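Local coordinates for cupin domain-containing protein (Rhodopseudomonas palustris, PDB 3LAG) that is of unknown function but binds metal ions, with nickel held in its cupin barrel, at residues B[39-44]-B[89-94]. Residues are numbered along the deposited sequence; the frame is centred on the assembly and turned at random. Where two conformers were deposited one is given.
Sequences YVVVPM and FLEIEL
The carbonyl O of Val40 accepts the N-H of Ile92, 2.8 Å from its N and close to straight at 167°, and has the CA-H of Glu91 as a weaker contact, with CA 3.4 Å away. This antiparallel pairing of strand 39-43 with strand 87-94 is part of the cupin beta-barrel, and it illustrates how a barrel wall divides its residues between two faces. Val40 with Ile92 and Val42 with Leu90 form the hydrogen-bonded pairs; the bond from Val42 N to Leu90 O, 2.8 Å, is nearly straight at 174°. Their side chains form an apolar layer on one face. There CB of Val40 lies 4.2 Å from CB of Ile92, and the second subunit packs on Val40 and Leu90, which makes this face part of the dimer contact. The other face carries Tyr39, Val41, Pro43, Phe89, Glu91 and Glu93 and, at Glu91, borders the nickel held by His33, His35 and His77. In Tyr39, chi1 of 65° puts CG between the backbone N and the carbonyl carbon, and from there the ring brings CD1 to 3.5 Å from Glu91 CG. The carboxylate of Glu91 is turned 53° from the ring plane and sets OE1 3.6 Å from Tyr39 CE1. His35 stacks on the same tyrosine ring. An alanine in place of Glu91 would probably leave CD1 and CE1 of the Tyr39 ring without the contacts made by CG and OE1, and take a carboxylate from beside the nickel. Farther along this face, CG1 of Val41 meets CD1 of Phe89 at 4.1 Å. Beyond the strand end, on the apolar side, selenomethionine Met44 places its CG 3.7 Å from CD1 of Leu90.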
# COMPACT_ATOMS: atom_id res chain seq x y z
N TYR B 39 -8.95 3.17 7.60
CA TYR B 39 -7.66 2.78 7.07
C TYR B 39 -7.74 1.67 6.04
O TYR B 39 -8.80 1.07 5.82
CB TYR B 39 -6.67 2.44 8.20
CG TYR B 39 -7.01 1.24 9.05
CD1 TYR B 39 -6.40 0.01 8.83
CD2 TYR B 39 -7.92 1.34 10.09
CE1 TYR B 39 -6.68 -1.08 9.62
CE2 TYR B 39 -8.21 0.25 10.89
CZ TYR B 39 -7.59 -0.95 10.64
OH TYR B 39 -7.87 -2.03 11.45
N VAL B 40 -6.60 1.45 5.41
CA VAL B 40 -6.41 0.40 4.43
C VAL B 40 -5.19 -0.41 4.86
O VAL B 40 -4.18 0.16 5.27
CB VAL B 40 -6.15 0.99 3.03
CG1 VAL B 40 -5.75 -0.09 2.01
CG2 VAL B 40 -7.36 1.79 2.54
N VAL B 41 -5.31 -1.73 4.78
CA VAL B 41 -4.20 -2.63 5.01
C VAL B 41 -3.70 -3.15 3.68
O VAL B 41 -4.49 -3.62 2.85
CB VAL B 41 -4.63 -3.83 5.89
CG1 VAL B 41 -3.49 -4.81 6.10
CG2 VAL B 41 -5.19 -3.33 7.22
N VAL B 42 -2.39 -3.06 3.47
CA VAL B 42 -1.75 -3.65 2.29
C VAL B 42 -0.76 -4.70 2.77
O VAL B 42 0.34 -4.36 3.23
CB VAL B 42 -1.01 -2.61 1.44
CG1 VAL B 42 -0.42 -3.28 0.20
CG2 VAL B 42 -1.96 -1.49 1.03
N PRO B 43 -1.14 -5.98 2.68
CA PRO B 43 -0.18 -7.01 3.07
C PRO B 43 0.97 -7.06 2.08
O PRO B 43 0.77 -7.03 0.86
CB PRO B 43 -1.01 -8.30 3.00
CG PRO B 43 -2.44 -7.84 3.13
CD PRO B 43 -2.46 -6.55 2.36
N MSE B 44 2.17 -7.13 2.62
CA MSE B 44 3.37 -7.22 1.79
C MSE B 44 3.87 -8.66 1.67
O MSE B 44 4.80 -8.94 0.91
CB MSE B 44 4.47 -6.33 2.36
CG MSE B 44 4.11 -4.85 2.44
SE MSE B 44 3.55 -4.05 0.74
CE MSE B 44 5.06 -4.57 -0.35
N PHE B 89 3.04 -5.68 6.79
CA PHE B 89 1.96 -4.99 6.10
C PHE B 89 2.11 -3.50 6.28
O PHE B 89 2.71 -3.04 7.25
CB PHE B 89 0.58 -5.45 6.58
CG PHE B 89 0.34 -5.25 8.05
CD1 PHE B 89 -0.30 -4.12 8.52
CD2 PHE B 89 0.72 -6.23 8.96
CE1 PHE B 89 -0.53 -3.95 9.88
CE2 PHE B 89 0.49 -6.05 10.32
CZ PHE B 89 -0.13 -4.91 10.78
N LEU B 90 1.57 -2.75 5.33
CA LEU B 90 1.44 -1.31 5.46
C LEU B 90 0.02 -0.99 5.87
O LEU B 90 -0.94 -1.63 5.45
CB LEU B 90 1.81 -0.58 4.15
CG LEU B 90 3.30 -0.27 3.96
CD1 LEU B 90 4.19 -1.50 4.04
CD2 LEU B 90 3.53 0.46 2.64
N GLU B 91 -0.10 -0.00 6.74
CA GLU B 91 -1.39 0.50 7.15
C GLU B 91 -1.47 1.97 6.75
O GLU B 91 -0.61 2.78 7.11
CB GLU B 91 -1.53 0.36 8.64
CG GLU B 91 -2.94 0.08 9.06
CD GLU B 91 -2.99 -0.56 10.41
OE1 GLU B 91 -3.28 -1.78 10.48
OE2 GLU B 91 -2.72 0.16 11.38
N ILE B 92 -2.52 2.29 6.01
CA ILE B 92 -2.71 3.62 5.46
C ILE B 92 -3.93 4.24 6.12
O ILE B 92 -5.06 3.80 5.90
CB ILE B 92 -2.88 3.55 3.92
CG1 ILE B 92 -1.67 2.88 3.27
CG2 ILE B 92 -3.08 4.94 3.34
CD1 ILE B 92 -1.81 1.38 3.04
N GLU B 93 -3.70 5.24 6.96
CA GLU B 93 -4.75 5.87 7.75
C GLU B 93 -5.10 7.22 7.14
O GLU B 93 -4.22 8.00 6.79
CB GLU B 93 -4.28 6.06 9.19
CG GLU B 93 -4.01 4.78 9.93
CD GLU B 93 -3.47 5.05 11.31
OE1 GLU B 93 -2.25 5.34 11.42
OE2 GLU B 93 -4.25 4.99 12.28
N LEU B 94 -6.40 7.49 7.02
CA LEU B 94 -6.87 8.75 6.42
C LEU B 94 -7.21 9.78 7.50
O LEU B 94 -7.88 9.46 8.49
CB LEU B 94 -8.10 8.52 5.53
CG LEU B 94 -7.88 7.65 4.29
CD1 LEU B 94 -6.54 8.00 3.64
CD2 LEU B 94 -7.94 6.15 4.64